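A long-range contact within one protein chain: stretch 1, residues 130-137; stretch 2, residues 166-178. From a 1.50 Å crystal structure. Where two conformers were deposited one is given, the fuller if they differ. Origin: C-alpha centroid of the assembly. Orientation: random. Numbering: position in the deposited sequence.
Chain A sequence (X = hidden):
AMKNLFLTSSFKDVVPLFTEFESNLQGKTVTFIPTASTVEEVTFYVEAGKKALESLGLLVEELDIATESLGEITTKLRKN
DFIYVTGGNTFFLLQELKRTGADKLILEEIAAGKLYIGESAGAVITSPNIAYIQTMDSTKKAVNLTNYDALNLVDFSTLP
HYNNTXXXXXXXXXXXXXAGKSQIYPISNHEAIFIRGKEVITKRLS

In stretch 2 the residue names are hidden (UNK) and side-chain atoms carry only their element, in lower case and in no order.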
# COMPACT_ATOMS: atom_id res chain seq x y z
N ILE A 130 2.13 -0.56 12.85
CA ILE A 130 2.63 -1.68 12.04
C ILE A 130 3.48 -2.70 12.81
O ILE A 130 4.11 -3.56 12.20
CB ILE A 130 3.41 -1.19 10.80
CG1 ILE A 130 4.70 -0.46 11.22
CG2 ILE A 130 2.54 -0.29 9.96
CD1 ILE A 130 5.63 -0.15 10.06
N ALA A 131 3.50 -2.61 14.13
CA ALA A 131 4.30 -3.53 14.92
C ALA A 131 3.98 -4.99 14.58
O ALA A 131 4.88 -5.83 14.55
CB ALA A 131 4.13 -3.27 16.42
N TYR A 132 2.71 -5.27 14.31
CA TYR A 132 2.27 -6.64 14.07
C TYR A 132 2.92 -7.30 12.85
O TYR A 132 2.87 -8.53 12.71
CB TYR A 132 0.74 -6.70 13.94
CG TYR A 132 0.18 -6.06 12.67
CD1 TYR A 132 -0.15 -6.83 11.56
CD2 TYR A 132 -0.02 -4.69 12.60
CE1 TYR A 132 -0.66 -6.25 10.41
CE2 TYR A 132 -0.53 -4.10 11.46
CZ TYR A 132 -0.86 -4.88 10.36
OH TYR A 132 -1.38 -4.28 9.23
N ILE A 133 3.51 -6.50 11.97
CA ILE A 133 4.08 -7.04 10.74
C ILE A 133 5.57 -7.40 10.87
O ILE A 133 6.19 -7.86 9.92
CB ILE A 133 3.83 -6.08 9.53
CG1 ILE A 133 3.63 -6.87 8.22
CG2 ILE A 133 4.95 -5.06 9.38
CD1 ILE A 133 2.39 -7.73 8.21
N GLN A 134 6.13 -7.21 12.07
CA GLN A 134 7.58 -7.37 12.26
C GLN A 134 8.14 -8.78 12.04
O GLN A 134 9.34 -8.94 11.84
CB GLN A 134 8.02 -6.83 13.62
CG GLN A 134 7.43 -7.57 14.81
CD GLN A 134 7.68 -6.83 16.10
OE1 GLN A 134 6.74 -6.37 16.75
NE2 GLN A 134 8.95 -6.70 16.47
N THR A 135 7.29 -9.80 12.10
CA THR A 135 7.76 -11.15 11.80
C THR A 135 7.77 -11.43 10.29
O THR A 135 8.34 -12.43 9.84
CB THR A 135 6.97 -12.27 12.54
OG1 THR A 135 5.57 -12.14 12.27
CG2 THR A 135 7.21 -12.18 14.05
N MSE A 136 7.16 -10.56 9.50
CA MSE A 136 7.24 -10.71 8.05
C MSE A 136 8.32 -9.80 7.49
O MSE A 136 9.11 -10.21 6.64
CB MSE A 136 5.90 -10.41 7.38
CG MSE A 136 6.01 -10.40 5.85
SE MSE A 136 4.34 -10.03 4.93
CE MSE A 136 3.35 -11.61 5.54
N ASP A 137 8.34 -8.56 7.95
CA ASP A 137 9.31 -7.60 7.44
C ASP A 137 10.30 -7.23 8.53
O ASP A 137 9.90 -6.85 9.63
CB ASP A 137 8.60 -6.31 6.99
CG ASP A 137 7.68 -6.53 5.82
OD1 ASP A 137 7.71 -7.62 5.20
OD2 ASP A 137 6.91 -5.59 5.51
N UNK A 166 4.62 -18.27 0.76
CA UNK A 166 5.43 -18.78 1.86
C UNK A 166 5.23 -18.01 3.16
O UNK A 166 6.20 -17.83 3.91
c UNK A 166 6.76 -17.95 -0.01
c UNK A 166 6.87 -18.55 1.38
c UNK A 166 5.40 -17.35 -0.09
N UNK A 167 4.02 -17.55 3.42
CA UNK A 167 3.74 -16.79 4.63
C UNK A 167 2.69 -17.49 5.49
O UNK A 167 2.00 -16.85 6.28
c UNK A 167 4.22 -14.60 3.43
c UNK A 167 6.22 -13.29 3.22
c UNK A 167 6.01 -13.17 1.87
c UNK A 167 3.25 -15.38 4.28
c UNK A 167 5.33 -14.00 4.00
c UNK A 167 4.01 -14.47 2.07
c UNK A 167 4.90 -13.76 1.29
N UNK A 168 2.57 -18.80 5.32
CA UNK A 168 1.55 -19.55 6.05
C UNK A 168 1.79 -19.49 7.56
O UNK A 168 0.96 -18.96 8.30
c UNK A 168 -0.78 -22.78 2.95
n UNK A 168 -1.09 -24.23 2.71
c UNK A 168 0.47 -21.16 4.39
c UNK A 168 1.44 -20.99 5.55
c UNK A 168 0.20 -22.62 4.09
N UNK A 169 2.91 -20.02 8.02
CA UNK A 169 3.17 -20.03 9.45
C UNK A 169 3.28 -18.61 10.01
O UNK A 169 2.79 -18.34 11.11
o UNK A 169 6.56 -22.43 10.28
c UNK A 169 5.46 -21.00 8.73
o UNK A 169 7.39 -22.32 8.25
c UNK A 169 4.40 -20.87 9.82
c UNK A 169 6.55 -21.99 9.12
N UNK A 170 3.89 -17.71 9.25
CA UNK A 170 4.02 -16.32 9.67
C UNK A 170 2.67 -15.68 9.95
O UNK A 170 2.45 -15.12 11.02
c UNK A 170 7.08 -15.15 7.58
c UNK A 170 4.78 -15.47 8.63
c UNK A 170 6.28 -15.80 8.67
c UNK A 170 4.55 -13.98 8.89
N UNK A 171 1.77 -15.74 8.96
CA UNK A 171 0.47 -15.09 9.09
C UNK A 171 -0.41 -15.75 10.16
O UNK A 171 -1.19 -15.09 10.83
o UNK A 171 -0.45 -16.31 7.18
c UNK A 171 0.48 -14.13 6.75
c UNK A 171 -0.29 -15.01 7.74
N UNK A 172 -0.26 -17.07 10.31
CA UNK A 172 -0.98 -17.81 11.34
C UNK A 172 -0.59 -17.32 12.74
O UNK A 172 -1.45 -17.10 13.59
o UNK A 172 -3.41 -19.87 8.94
c UNK A 172 -1.26 -19.97 9.98
c UNK A 172 -2.77 -19.97 9.99
c UNK A 172 -0.68 -19.30 11.23
n UNK A 172 -3.36 -20.07 11.17
N UNK A 173 0.71 -17.16 12.95
CA UNK A 173 1.22 -16.76 14.26
C UNK A 173 0.88 -15.31 14.58
O UNK A 173 0.75 -14.94 15.75
c UNK A 173 3.05 -18.50 14.43
c UNK A 173 2.72 -17.01 14.36
n UNK A 173 6.27 -20.55 14.83
c UNK A 173 4.54 -18.76 14.55
c UNK A 173 4.81 -20.25 14.75
N UNK A 174 0.71 -14.49 13.55
CA UNK A 174 0.31 -13.10 13.74
C UNK A 174 -1.14 -13.01 14.21
O UNK A 174 -1.45 -12.27 15.14
c UNK A 174 -0.16 -10.89 12.57
c UNK A 174 2.34 -11.26 10.97
c UNK A 174 0.52 -12.27 12.45
c UNK A 174 2.01 -12.13 12.16
N UNK A 175 -2.03 -13.77 13.57
CA UNK A 175 -3.42 -13.79 13.99
C UNK A 175 -3.54 -14.18 15.46
O UNK A 175 -4.26 -13.55 16.23
c UNK A 175 -4.26 -14.78 13.16
c UNK A 175 -4.49 -14.23 11.76
c UNK A 175 -5.57 -15.06 13.86
N UNK A 176 -2.82 -15.23 15.85
CA UNK A 176 -2.87 -15.73 17.22
C UNK A 176 -2.41 -14.66 18.20
O UNK A 176 -3.06 -14.42 19.22
o UNK A 176 -2.25 -17.93 16.36
c UNK A 176 -2.25 -17.63 18.75
c UNK A 176 -1.98 -16.98 17.40
N UNK A 177 -1.29 -14.02 17.89
CA UNK A 177 -0.67 -13.06 18.81
C UNK A 177 -1.42 -11.72 18.88
O UNK A 177 -1.43 -11.07 19.92
c UNK A 177 1.49 -11.77 19.25
o UNK A 177 3.70 -11.00 19.74
c UNK A 177 0.79 -12.83 18.43
c UNK A 177 2.99 -11.71 18.99
o UNK A 177 3.45 -12.38 18.05
N UNK A 178 -2.03 -11.31 17.77
CA UNK A 178 -2.69 -10.02 17.73
C UNK A 178 -4.20 -10.14 17.56
O UNK A 178 -4.96 -9.27 17.99
c UNK A 178 0.33 -9.80 16.34
c UNK A 178 2.11 -8.41 17.13
c UNK A 178 -0.61 -8.89 16.80
o UNK A 178 3.46 -8.18 17.29
c UNK A 178 1.69 -9.57 16.50
c UNK A 178 1.20 -7.50 17.60
c UNK A 178 -2.09 -9.15 16.63
c UNK A 178 -0.16 -7.74 17.44
O HOH W 1 4.32 -14.53 13.00

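Position 166 has three side-chain carbons that close a ring onto its own backbone N, the mark of proline; Pro166 lies out of reach of stretch 1. Position 167 carries one carbon and then a ring of six carbons with no oxygen: Phe167. Its CD1 lies 3.5 Å from CE of Met136, a selenomethionine whose SE sits 4.5 Å from the ring centroid, obliquely placed. A flat, polarizable ring suits such a partner, and the residue also occupies the N-cap position.

At 168, four carbons in a row end in nitrogen, giving Lys168; at 169, three carbons end in two oxygens, giving Glu169. Both are exposed, as suits charged groups, and neither touches stretch 1.

Position 170 has four carbons forked at the first, with one arm two carbons long, so it is Ile170. It points toward stretch 1, with CG2 4.1 Å from Met136 CB and CD1 3.8 Å from Thr135 O. Position 171 has one carbon carrying an oxygen and a carbon: Thr171. Its CG2 meets Met136 CE at 4.0 Å, while OG1 donates to Phe167 O at 2.7 Å, so this buried hydroxyl is satisfied within the helix.

Three carbons, the third carrying one oxygen and one nitrogen, make 172 Gln172, out of reach. At 173 another four-carbon chain ending in nitrogen is Lys173; its CA-to-CB bond points toward stretch 1, but its end leads away.

Position 174 repeats the four-carbon fork: Ile174. Buried, it sets CD1 3.3 Å from Tyr132 O and CG1 3.6 Å from Thr135 OG1, while CG2 lies at the edge of the Tyr132 ring, 4.2 Å from its CD1. A branched aliphatic chain can meet all three.

Position 175, one carbon carrying two more, is Val175; 176, one carbon bearing an oxygen and a carbon, is Thr176, whose OG1 donates to Gln172 O at 3.0 Å. Both are out of reach. Position 177, three carbons ending in two oxygens, is the exposed Glu177. Position 178 has one carbon and a six-carbon ring bearing oxygen: Tyr178. Its broad face receives Tyr132 CB, 3.6 Å from the ring centroid in a CH-pi contact, while its hydroxyl can remain at the exposed margin.

The contact is chiefly apolar packing, without direct hydrogen bonds between the stretches. Residues 167, 170, 174 and 178 follow one another along one helical side, spaced to meet stretch 1 from Met136 to Tyr132. One water adds a polar link, donating to Ile170 O at 2.8 Å and hydrogen-bonding to Thr135 OG1 at 2.8 Å.

Stretch 2 166-178: PFKEITQKIVTEY
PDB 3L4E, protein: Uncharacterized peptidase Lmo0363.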